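Local atomic coordinates of separin (Saccharomyces cerevisiae, PDB entry 5U1T), a protein that cleaves the cohesin subunit MCD1/SCC1 as a caspase-like cysteine protease at the onset of anaphase, and is held inactive by securin for most of the cell cycle. Residues G1243-E1248 against S1375-L1380; I1355-L1360 against S1381-P1386; N1131-T1136 against L1148-P1153; E1291-L1296 against S1305-L1310. All coordinates share one frame; numbering follows the deposited sequence.

Contact 1: residues G1243-E1248 against S1375-L1380; sequences GFFSPE and SFLKDL
Two phenyl rings meet here: Phe-1376 lays CE1 over one face of the Phe-1245 ring, 3.3 Å from Phe-1245 CD2. The planes are inclined at 43° with centroids 5.1 Å apart, so the pair is neither a stack nor a T-shape. On Phe-1376, CG lies between the backbone N and the carbonyl carbon (chi1 59°), which starts its ring toward Phe-1245. Leu-1377 approaches the Phe-1245 ring obliquely, its CD2 being 3.7 Å from Phe-1245 CD1. Beyond the two segments, Phe-1245 packs on Leu-1148 of strand 1146-1152, and Phe-1376 makes an edge-to-face pair with Phe-1238. What comes together is a pair of loops: one leads into strand 1248-1249, the other joins strands 1353-1362 and 1382-1385 and folds into a type I beta turn from Leu-1377 to Leu-1380. That turn closes with the bond from Leu-1380 N to Leu-1377 O. Its last residue supplies a second apolar patch, with Leu-1380 CD2 3.6 Å from Pro-1247 CG and the two side chains at about a right angle. Leu-1380 CD1 also lies 3.7 Å from Phe-1245 O. Between the two loops there is no hydrogen bond. Ser-1246 OG accepts from Glu-1248 N in an ST turn.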
# COMPACT_ATOMS: atom_id res chain seq x y z
N GLY A 1243 -28.58 21.28 -49.72
CA GLY A 1243 -30.03 21.16 -49.62
C GLY A 1243 -30.56 20.29 -48.50
O GLY A 1243 -31.75 20.36 -48.17
N PHE A 1244 -29.67 19.47 -47.91
CA PHE A 1244 -30.00 18.65 -46.75
C PHE A 1244 -30.37 19.57 -45.60
O PHE A 1244 -31.17 19.22 -44.73
CB PHE A 1244 -28.81 17.75 -46.40
CG PHE A 1244 -29.12 16.62 -45.42
CD1 PHE A 1244 -29.76 15.47 -45.86
CD2 PHE A 1244 -28.73 16.71 -44.10
CE1 PHE A 1244 -30.03 14.44 -44.98
CE2 PHE A 1244 -28.99 15.67 -43.21
CZ PHE A 1244 -29.64 14.53 -43.65
N PHE A 1245 -29.80 20.78 -45.61
CA PHE A 1245 -30.05 21.77 -44.57
C PHE A 1245 -31.24 22.68 -44.88
O PHE A 1245 -31.65 23.47 -44.03
CB PHE A 1245 -28.80 22.62 -44.36
CG PHE A 1245 -27.70 21.90 -43.68
CD1 PHE A 1245 -27.68 21.80 -42.29
CD2 PHE A 1245 -26.71 21.27 -44.43
CE1 PHE A 1245 -26.67 21.12 -41.65
CE2 PHE A 1245 -25.70 20.58 -43.81
CZ PHE A 1245 -25.67 20.50 -42.42
N SER A 1246 -31.78 22.56 -46.08
CA SER A 1246 -32.79 23.50 -46.53
C SER A 1246 -34.06 23.43 -45.70
O SER A 1246 -34.59 22.34 -45.41
CB SER A 1246 -33.11 23.29 -48.01
OG SER A 1246 -34.35 23.88 -48.34
N PRO A 1247 -34.56 24.60 -45.29
CA PRO A 1247 -35.78 24.72 -44.50
C PRO A 1247 -37.04 24.55 -45.33
O PRO A 1247 -38.11 24.59 -44.75
CB PRO A 1247 -35.68 26.14 -43.94
CG PRO A 1247 -34.90 26.87 -44.95
CD PRO A 1247 -33.89 25.90 -45.47
N GLU A 1248 -36.91 24.37 -46.65
CA GLU A 1248 -38.06 24.30 -47.56
C GLU A 1248 -38.82 22.97 -47.49
O GLU A 1248 -38.20 21.91 -47.43
CB GLU A 1248 -37.60 24.53 -49.01
CG GLU A 1248 -37.08 25.91 -49.32
CD GLU A 1248 -36.75 26.10 -50.80
OE1 GLU A 1248 -37.29 25.36 -51.66
OE2 GLU A 1248 -35.93 26.99 -51.13
N SER A 1375 -23.12 30.08 -45.42
CA SER A 1375 -24.10 30.87 -46.19
C SER A 1375 -25.49 30.21 -46.27
O SER A 1375 -26.50 30.92 -46.32
CB SER A 1375 -23.58 31.13 -47.60
OG SER A 1375 -23.47 29.93 -48.33
N PHE A 1376 -25.53 28.88 -46.25
CA PHE A 1376 -26.81 28.18 -46.25
C PHE A 1376 -27.39 27.99 -44.85
O PHE A 1376 -28.45 27.39 -44.71
CB PHE A 1376 -26.67 26.83 -46.96
CG PHE A 1376 -25.64 25.89 -46.36
CD1 PHE A 1376 -26.00 25.00 -45.36
CD2 PHE A 1376 -24.34 25.87 -46.84
CE1 PHE A 1376 -25.04 24.11 -44.81
CE2 PHE A 1376 -23.38 24.99 -46.30
CZ PHE A 1376 -23.74 24.11 -45.29
N LEU A 1377 -26.72 28.49 -43.82
CA LEU A 1377 -27.28 28.42 -42.46
C LEU A 1377 -27.57 29.81 -41.88
O LEU A 1377 -28.48 29.94 -41.07
CB LEU A 1377 -26.33 27.66 -41.52
CG LEU A 1377 -26.20 26.17 -41.81
CD1 LEU A 1377 -25.41 25.45 -40.73
CD2 LEU A 1377 -27.57 25.53 -42.02
N LYS A 1378 -26.84 30.82 -42.34
CA LYS A 1378 -26.82 32.13 -41.70
C LYS A 1378 -28.16 32.86 -41.63
O LYS A 1378 -28.34 33.76 -40.80
CB LYS A 1378 -25.77 33.02 -42.37
CG LYS A 1378 -26.18 33.68 -43.65
CD LYS A 1378 -24.93 34.13 -44.39
CE LYS A 1378 -25.29 34.81 -45.74
NZ LYS A 1378 -24.17 34.80 -46.76
N ASP A 1379 -29.12 32.47 -42.46
CA ASP A 1379 -30.43 33.12 -42.43
C ASP A 1379 -31.49 32.25 -41.75
O ASP A 1379 -32.67 32.60 -41.76
CB ASP A 1379 -30.87 33.49 -43.85
CG ASP A 1379 -29.96 34.54 -44.49
OD1 ASP A 1379 -29.55 35.50 -43.79
OD2 ASP A 1379 -29.65 34.42 -45.70
N LEU A 1380 -31.09 31.14 -41.15
CA LEU A 1380 -32.05 30.20 -40.56
C LEU A 1380 -32.25 30.41 -39.06
O LEU A 1380 -31.34 30.81 -38.35
CB LEU A 1380 -31.60 28.75 -40.82
CG LEU A 1380 -31.50 28.14 -42.23
CD1 LEU A 1380 -31.72 26.64 -42.18
CD2 LEU A 1380 -32.45 28.78 -43.20

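Contact 2: residues I1355-L1360 against S1381-P1386; sequences IFHTFL and SITRVP
His-1357 reaches across to two hydroxyls, one at each ring nitrogen. NE2 donates to Thr-1383 OG1 at 2.9 Å, nearly straight at 167° and with the oxygen only 6° out of the ring plane. ND1 is hydrogen-bonded to Ser-1381 OG, which also lies near the ring plane; either atom could be the donor. Gripped at both nitrogens, the imidazole is probably fixed in its rotation, and CG anti to the backbone N (chi1 -176°) starts the ring toward this side. This closely packed side is buried, with His-1357 CD2 over the centre of the Phe-1359 ring. Three backbone bonds are sound: Thr-1358 N to Ser-1381 O at 3.0 Å, Leu-1360 N to Thr-1383 O at 3.1 Å and Val-1385 N to Leu-1360 O at 2.8 Å. Thr-1383 N to Thr-1358 O is the one weak rung. The other face is apolar, Leu-1360 CD1 lying 3.8 Å from Ile-1382 CG2, while Arg-1384 extends away to a salt bridge with Glu-1372. The solvent side is the Phe-1356 end, where the ring is exposed and only the backbone O comes near Ser-1381 CB, at 4.4 Å. Thr-1383 OG1 also bonds Gly-1589 O, on strand 1585-1589 of the separate six-stranded sheet, consistent with the family's caspase-like protease fold. This is a parallel strand pair joined by a helix-free loop, with strand 1382-1385 at the margin of a mixed sheet.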
# COMPACT_ATOMS: atom_id res chain seq x y z
N ILE A 1355 -40.18 24.64 -42.78
CA ILE A 1355 -40.20 24.21 -41.40
C ILE A 1355 -40.02 25.44 -40.53
O ILE A 1355 -39.63 26.50 -41.02
CB ILE A 1355 -39.13 23.12 -41.10
CG1 ILE A 1355 -37.73 23.53 -41.59
CG2 ILE A 1355 -39.53 21.78 -41.71
CD1 ILE A 1355 -36.88 24.25 -40.54
N PHE A 1356 -40.30 25.27 -39.25
CA PHE A 1356 -40.42 26.36 -38.30
C PHE A 1356 -39.09 26.73 -37.64
O PHE A 1356 -38.83 27.89 -37.32
CB PHE A 1356 -41.45 25.98 -37.24
CG PHE A 1356 -41.64 27.01 -36.17
CD1 PHE A 1356 -40.85 27.00 -35.02
CD2 PHE A 1356 -42.66 27.97 -36.29
CE1 PHE A 1356 -41.03 27.94 -34.03
CE2 PHE A 1356 -42.87 28.93 -35.30
CZ PHE A 1356 -42.04 28.92 -34.17
N HIS A 1357 -38.25 25.72 -37.42
CA HIS A 1357 -37.01 25.89 -36.67
C HIS A 1357 -36.07 24.74 -36.94
O HIS A 1357 -36.50 23.64 -37.28
CB HIS A 1357 -37.30 26.01 -35.16
CG HIS A 1357 -36.09 26.29 -34.32
ND1 HIS A 1357 -35.42 27.49 -34.36
CD2 HIS A 1357 -35.43 25.51 -33.43
CE1 HIS A 1357 -34.39 27.44 -33.53
NE2 HIS A 1357 -34.37 26.25 -32.96
N THR A 1358 -34.78 24.99 -36.79
CA THR A 1358 -33.78 23.96 -36.98
C THR A 1358 -32.96 23.73 -35.74
O THR A 1358 -32.27 24.62 -35.27
CB THR A 1358 -32.83 24.32 -38.11
OG1 THR A 1358 -33.59 24.42 -39.32
CG2 THR A 1358 -31.75 23.27 -38.26
N PHE A 1359 -33.05 22.51 -35.21
CA PHE A 1359 -32.18 22.10 -34.12
C PHE A 1359 -30.94 21.42 -34.68
O PHE A 1359 -31.03 20.43 -35.41
CB PHE A 1359 -32.92 21.18 -33.15
CG PHE A 1359 -33.96 21.88 -32.32
CD1 PHE A 1359 -33.59 22.75 -31.31
CD2 PHE A 1359 -35.31 21.67 -32.55
CE1 PHE A 1359 -34.53 23.39 -30.55
CE2 PHE A 1359 -36.27 22.32 -31.79
CZ PHE A 1359 -35.88 23.18 -30.80
N LEU A 1360 -29.77 21.99 -34.38
CA LEU A 1360 -28.50 21.35 -34.68
C LEU A 1360 -27.97 20.58 -33.48
O LEU A 1360 -27.50 21.17 -32.50
CB LEU A 1360 -27.45 22.37 -35.11
CG LEU A 1360 -27.63 23.11 -36.42
CD1 LEU A 1360 -26.46 24.06 -36.60
CD2 LEU A 1360 -27.72 22.12 -37.54
N SER A 1381 -33.45 30.14 -38.57
CA SER A 1381 -33.66 30.11 -37.13
C SER A 1381 -33.06 28.85 -36.55
O SER A 1381 -33.59 27.75 -36.77
CB SER A 1381 -35.14 30.17 -36.79
OG SER A 1381 -35.34 29.78 -35.44
N ILE A 1382 -31.99 28.99 -35.78
CA ILE A 1382 -31.27 27.82 -35.28
C ILE A 1382 -30.88 27.93 -33.81
O ILE A 1382 -30.37 28.96 -33.37
CB ILE A 1382 -29.98 27.57 -36.10
CG1 ILE A 1382 -30.31 27.30 -37.57
CG2 ILE A 1382 -29.16 26.44 -35.51
CD1 ILE A 1382 -29.09 27.19 -38.44
N THR A 1383 -31.12 26.87 -33.05
CA THR A 1383 -30.43 26.66 -31.78
C THR A 1383 -29.64 25.36 -31.85
O THR A 1383 -30.02 24.44 -32.58
CB THR A 1383 -31.38 26.62 -30.57
OG1 THR A 1383 -32.47 25.72 -30.84
CG2 THR A 1383 -31.93 27.99 -30.29
N ARG A 1384 -28.55 25.29 -31.10
CA ARG A 1384 -27.79 24.06 -30.91
C ARG A 1384 -28.29 23.23 -29.74
O ARG A 1384 -28.85 23.75 -28.78
CB ARG A 1384 -26.32 24.37 -30.69
CG ARG A 1384 -25.68 25.08 -31.82
CD ARG A 1384 -24.21 24.94 -31.70
NE ARG A 1384 -23.50 25.72 -32.68
CZ ARG A 1384 -22.18 25.72 -32.80
NH1 ARG A 1384 -21.46 24.96 -31.99
NH2 ARG A 1384 -21.59 26.47 -33.71
N VAL A 1385 -28.07 21.93 -29.83
CA VAL A 1385 -28.39 21.04 -28.72
C VAL A 1385 -27.29 19.98 -28.64
O VAL A 1385 -26.69 19.63 -29.64
CB VAL A 1385 -29.80 20.43 -28.92
CG1 VAL A 1385 -29.80 18.97 -28.59
CG2 VAL A 1385 -30.83 21.19 -28.09
N PRO A 1386 -26.96 19.50 -27.43
CA PRO A 1386 -25.88 18.51 -27.38
C PRO A 1386 -26.31 17.05 -27.65
O PRO A 1386 -25.43 16.24 -27.92
CB PRO A 1386 -25.33 18.66 -25.96
CG PRO A 1386 -26.47 19.21 -25.16
CD PRO A 1386 -27.27 20.06 -26.10

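Contact 3: residues N1131-T1136 against L1148-P1153; sequences NINVIT and LSKLEP
Ile-1135 and Lys-1150 meet because their first torsions send them the same way: CG1 of Ile-1135 is anti to its carbonyl carbon (chi1 -63°), while CG of Lys-1150 is anti to its backbone N (chi1 -167°). The two chains lie side by side, with Ile-1135 CG1 3.6 Å from Lys-1150 CG. The lysine's charged end goes on to a cation-pi contact with Phe-1244. An alanine in place of Ile-1135 would probably leave the Lys-1150 methylenes without their flanking partner and open a gap beside Phe-1245, which rests on the isoleucine CG2. Beneath these side chains is the non-hydrogen-bonded antiparallel pair Ile-1135 with Lys-1150. The register is carried by Thr-1136 N, which bonds Ser-1149 O at 2.9 Å; the return bond from Ser-1149 N to Thr-1136 O is weak. Val-1134 and Leu-1151 are only loosely paired, the bond from Leu-1151 N to Val-1134 O being bent to 130°. On the other face, Thr-1136 OG1 stands 3.2 Å from Ser-1149 CB, and the serine hydroxyl is taken by His-1160. Val-1134 CB and Leu-1151 CB, 4.0 Å apart, continue that face. Just past the strand, Pro-1153 packs on Ile-1132, its CG 3.9 Å from Ile-1132 CG1 and the side chains at about a right angle. The two strands form a beta hairpin flanked by strand 1353-1362 beside 1132-1139 and strand 1157-1163 beside 1146-1152, with helix 1388-1397 touching Val-1134 and Thr-1136 and the 1243-1248 loop touching Ile-1135, Lys-1150 and Leu-1148.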
# COMPACT_ATOMS: atom_id res chain seq x y z
N ASN A 1131 -43.07 20.56 -36.80
CA ASN A 1131 -42.59 20.94 -38.12
C ASN A 1131 -41.20 21.57 -38.00
O ASN A 1131 -41.03 22.79 -38.16
CB ASN A 1131 -43.59 21.89 -38.79
CG ASN A 1131 -43.16 22.31 -40.19
OD1 ASN A 1131 -42.59 21.52 -40.96
ND2 ASN A 1131 -43.44 23.57 -40.53
N ILE A 1132 -40.21 20.74 -37.67
CA ILE A 1132 -38.83 21.19 -37.52
C ILE A 1132 -37.87 20.21 -38.16
O ILE A 1132 -38.23 19.07 -38.44
CB ILE A 1132 -38.42 21.34 -36.05
CG1 ILE A 1132 -38.80 20.10 -35.24
CG2 ILE A 1132 -39.02 22.60 -35.46
CD1 ILE A 1132 -38.25 20.11 -33.84
N ASN A 1133 -36.66 20.68 -38.40
CA ASN A 1133 -35.56 19.79 -38.73
C ASN A 1133 -34.68 19.61 -37.51
O ASN A 1133 -34.46 20.56 -36.74
CB ASN A 1133 -34.72 20.32 -39.89
CG ASN A 1133 -35.43 20.24 -41.21
OD1 ASN A 1133 -36.43 19.54 -41.36
ND2 ASN A 1133 -34.91 20.97 -42.19
N VAL A 1134 -34.20 18.39 -37.32
CA VAL A 1134 -33.20 18.12 -36.30
C VAL A 1134 -32.04 17.45 -37.01
O VAL A 1134 -32.14 16.34 -37.51
CB VAL A 1134 -33.74 17.24 -35.18
CG1 VAL A 1134 -32.90 17.42 -33.95
CG2 VAL A 1134 -35.18 17.61 -34.87
N ILE A 1135 -30.93 18.17 -37.08
CA ILE A 1135 -29.82 17.76 -37.91
C ILE A 1135 -28.57 17.58 -37.06
O ILE A 1135 -28.12 18.53 -36.41
CB ILE A 1135 -29.58 18.78 -39.02
CG1 ILE A 1135 -30.81 18.84 -39.92
CG2 ILE A 1135 -28.35 18.43 -39.81
CD1 ILE A 1135 -30.73 19.86 -41.04
N THR A 1136 -28.02 16.37 -37.05
CA THR A 1136 -26.78 16.13 -36.31
C THR A 1136 -25.59 16.43 -37.23
O THR A 1136 -25.68 16.28 -38.46
CB THR A 1136 -26.70 14.69 -35.74
OG1 THR A 1136 -26.72 13.74 -36.81
CG2 THR A 1136 -27.91 14.40 -34.88
N LEU A 1148 -23.77 13.74 -41.41
CA LEU A 1148 -25.02 14.44 -41.21
C LEU A 1148 -26.17 13.45 -41.02
O LEU A 1148 -26.22 12.42 -41.67
CB LEU A 1148 -25.30 15.36 -42.40
CG LEU A 1148 -24.14 16.24 -42.88
CD1 LEU A 1148 -24.60 17.12 -44.03
CD2 LEU A 1148 -23.61 17.09 -41.74
N SER A 1149 -27.10 13.76 -40.12
CA SER A 1149 -28.36 13.04 -40.06
C SER A 1149 -29.46 14.05 -39.88
O SER A 1149 -29.21 15.16 -39.42
CB SER A 1149 -28.38 12.03 -38.92
OG SER A 1149 -27.37 11.06 -39.10
N LYS A 1150 -30.67 13.67 -40.24
CA LYS A 1150 -31.78 14.60 -40.17
C LYS A 1150 -33.00 13.86 -39.69
O LYS A 1150 -33.21 12.70 -40.02
CB LYS A 1150 -32.07 15.27 -41.51
CG LYS A 1150 -33.00 16.48 -41.42
CD LYS A 1150 -33.78 16.69 -42.72
CE LYS A 1150 -32.87 16.91 -43.92
NZ LYS A 1150 -33.51 16.65 -45.25
N LEU A 1151 -33.79 14.56 -38.90
CA LEU A 1151 -34.97 13.99 -38.30
C LEU A 1151 -36.14 14.93 -38.55
O LEU A 1151 -36.19 16.02 -37.99
CB LEU A 1151 -34.73 13.78 -36.82
CG LEU A 1151 -35.57 12.76 -36.08
CD1 LEU A 1151 -34.73 12.09 -34.99
CD2 LEU A 1151 -36.82 13.42 -35.50
N GLU A 1152 -37.06 14.52 -39.43
CA GLU A 1152 -38.21 15.34 -39.77
C GLU A 1152 -39.46 14.79 -39.08
O GLU A 1152 -40.15 13.94 -39.64
CB GLU A 1152 -38.42 15.39 -41.29
CG GLU A 1152 -37.31 16.10 -42.06
CD GLU A 1152 -37.18 15.62 -43.51
OE1 GLU A 1152 -36.77 14.46 -43.74
OE2 GLU A 1152 -37.50 16.40 -44.43
N PRO A 1153 -39.77 15.29 -37.88
CA PRO A 1153 -40.91 14.77 -37.12
C PRO A 1153 -42.22 14.84 -37.90
O PRO A 1153 -43.01 13.90 -37.84
CB PRO A 1153 -40.97 15.68 -35.89
CG PRO A 1153 -39.66 16.38 -35.84
CD PRO A 1153 -39.20 16.49 -37.25

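Contact 4: residues E1291-L1296 against S1305-L1310; sequences ELFLKL and SKMEDL
The weakly bonded end of helix 1287-1294 and the regular helix 1303-1320 run in roughly opposite directions, approaching to 7.2 Å between Phe-1293 CA and Met-1307 CA. They form a helical hairpin joined by a short connection and held at this point by apolar side chains, with no hydrogen bond across. Leu-1310 does most of the work. Its CD1 sits over the centre of the Phe-1293 ring in a CH-pi contact, 3.5 Å from the centroid and 7° off the ring normal, while Leu-1310 CB touches Phe-1293 CZ at 3.6 Å. The same methyl also reaches Leu-1292 CB, at 3.7 Å, the two leucines crossing at about a right angle. An alanine at Phe-1293 would probably leave Leu-1310 CD1 without the flat surface it rests on and open a gap toward Leu-1339 of helix 1332-1347, which also packs on this ring. Leu-1296, further along the chain, packs beside it and meets Leu-1310 tip to tip. Lys-1306 contributes CB to Leu-1296 CD2, its amino group going away to a salt bridge with Glu-1300. On Met-1307, CG is anti to the backbone N (chi1 -159°), which sets it 3.9 Å from Leu-1296 CD1.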
# COMPACT_ATOMS: atom_id res chain seq x y z
N GLU A 1291 -36.21 15.12 -53.90
CA GLU A 1291 -36.59 16.43 -53.36
C GLU A 1291 -35.43 17.41 -53.36
O GLU A 1291 -35.62 18.62 -53.41
CB GLU A 1291 -37.14 16.32 -51.94
CG GLU A 1291 -38.53 15.74 -51.87
CD GLU A 1291 -38.95 15.40 -50.45
OE1 GLU A 1291 -40.00 14.73 -50.26
OE2 GLU A 1291 -38.22 15.82 -49.52
N LEU A 1292 -34.21 16.89 -53.29
CA LEU A 1292 -33.04 17.74 -53.25
C LEU A 1292 -32.94 18.58 -54.52
O LEU A 1292 -32.45 19.70 -54.48
CB LEU A 1292 -31.77 16.92 -53.06
CG LEU A 1292 -31.50 16.36 -51.66
CD1 LEU A 1292 -30.20 15.57 -51.67
CD2 LEU A 1292 -31.47 17.49 -50.66
N PHE A 1293 -33.42 18.03 -55.64
CA PHE A 1293 -33.38 18.73 -56.92
C PHE A 1293 -34.30 19.94 -56.89
O PHE A 1293 -33.89 21.04 -57.25
CB PHE A 1293 -33.75 17.78 -58.07
CG PHE A 1293 -32.64 16.83 -58.45
CD1 PHE A 1293 -32.49 15.63 -57.77
CD2 PHE A 1293 -31.74 17.17 -59.44
CE1 PHE A 1293 -31.46 14.77 -58.08
CE2 PHE A 1293 -30.71 16.32 -59.76
CZ PHE A 1293 -30.57 15.11 -59.08
N LEU A 1294 -35.53 19.72 -56.42
CA LEU A 1294 -36.50 20.78 -56.22
C LEU A 1294 -36.02 21.85 -55.27
O LEU A 1294 -36.55 22.96 -55.25
CB LEU A 1294 -37.81 20.20 -55.70
CG LEU A 1294 -38.58 19.33 -56.68
CD1 LEU A 1294 -40.03 19.15 -56.24
CD2 LEU A 1294 -38.50 19.95 -58.06
N LYS A 1295 -35.04 21.54 -54.44
CA LYS A 1295 -34.63 22.54 -53.48
C LYS A 1295 -33.52 23.43 -54.05
O LYS A 1295 -33.20 24.46 -53.48
CB LYS A 1295 -34.25 21.87 -52.16
CG LYS A 1295 -35.49 21.46 -51.34
CD LYS A 1295 -35.19 20.55 -50.15
CE LYS A 1295 -36.48 20.26 -49.37
NZ LYS A 1295 -36.35 19.26 -48.26
N LEU A 1296 -32.96 23.07 -55.20
CA LEU A 1296 -31.98 23.95 -55.83
C LEU A 1296 -32.63 25.27 -56.34
O LEU A 1296 -33.81 25.32 -56.68
CB LEU A 1296 -31.30 23.23 -57.00
CG LEU A 1296 -30.61 21.90 -56.74
CD1 LEU A 1296 -30.49 21.08 -58.01
CD2 LEU A 1296 -29.25 22.15 -56.13
N SER A 1305 -23.06 23.55 -60.69
CA SER A 1305 -22.15 22.74 -59.88
C SER A 1305 -22.94 21.93 -58.89
O SER A 1305 -22.68 20.76 -58.69
CB SER A 1305 -21.14 23.60 -59.14
OG SER A 1305 -20.51 24.48 -60.05
N LYS A 1306 -23.93 22.57 -58.29
CA LYS A 1306 -24.70 21.92 -57.26
C LYS A 1306 -25.53 20.83 -57.88
O LYS A 1306 -25.62 19.74 -57.33
CB LYS A 1306 -25.56 22.93 -56.52
CG LYS A 1306 -24.75 23.96 -55.79
CD LYS A 1306 -25.60 24.75 -54.83
CE LYS A 1306 -24.86 25.97 -54.33
NZ LYS A 1306 -25.68 26.70 -53.36
N MET A 1307 -26.09 21.11 -59.06
CA MET A 1307 -26.91 20.12 -59.76
C MET A 1307 -26.06 18.95 -60.23
O MET A 1307 -26.42 17.80 -60.02
CB MET A 1307 -27.65 20.74 -60.95
CG MET A 1307 -28.84 19.89 -61.35
SD MET A 1307 -29.79 20.49 -62.76
CE MET A 1307 -28.58 20.26 -64.06
N GLU A 1308 -24.94 19.25 -60.88
CA GLU A 1308 -23.97 18.24 -61.28
C GLU A 1308 -23.63 17.29 -60.12
O GLU A 1308 -23.64 16.07 -60.28
CB GLU A 1308 -22.70 18.92 -61.80
CG GLU A 1308 -21.79 18.00 -62.58
CD GLU A 1308 -20.52 18.69 -63.05
OE1 GLU A 1308 -19.87 19.37 -62.23
OE2 GLU A 1308 -20.16 18.55 -64.24
N ASP A 1309 -23.35 17.86 -58.95
CA ASP A 1309 -23.07 17.07 -57.77
C ASP A 1309 -24.25 16.22 -57.35
O ASP A 1309 -24.06 15.10 -56.91
CB ASP A 1309 -22.64 17.97 -56.61
CG ASP A 1309 -21.34 18.67 -56.88
OD1 ASP A 1309 -20.62 18.24 -57.81
OD2 ASP A 1309 -21.03 19.65 -56.18
N LEU A 1310 -25.47 16.75 -57.46
CA LEU A 1310 -26.66 15.93 -57.23
C LEU A 1310 -26.74 14.77 -58.20
O LEU A 1310 -27.17 13.68 -57.82
CB LEU A 1310 -27.93 16.74 -57.34
CG LEU A 1310 -28.45 17.33 -56.05
CD1 LEU A 1310 -29.92 17.61 -56.19
CD2 LEU A 1310 -28.20 16.38 -54.91

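In the fold
Contacts 2, 3 and 4 are buried, contact 1 only partly. Contacts 2 and 3 share one mixed sheet: strands 1353-1362 and 1132-1139 are neighbours, joined by backbone bonds such as Phe-1356 N to Asn-1131 O and Ile-1135 N to Phe-1359 O. One is a parallel pair, the other an antiparallel hairpin. Contact 1 covers strands of the sheet at one side, with Phe-1244 O close to Lys-1150 CE, while Pro-1247 O probably bonds Ile-1355 N. Contact 4 lies in the helical part and touches only contact 1, through Leu-1292 and Lys-1295. Chemistry follows place: backbone ladders in the sheet, with polar side-chain bonds in contact 2, but apolar contacts between loops and between helices.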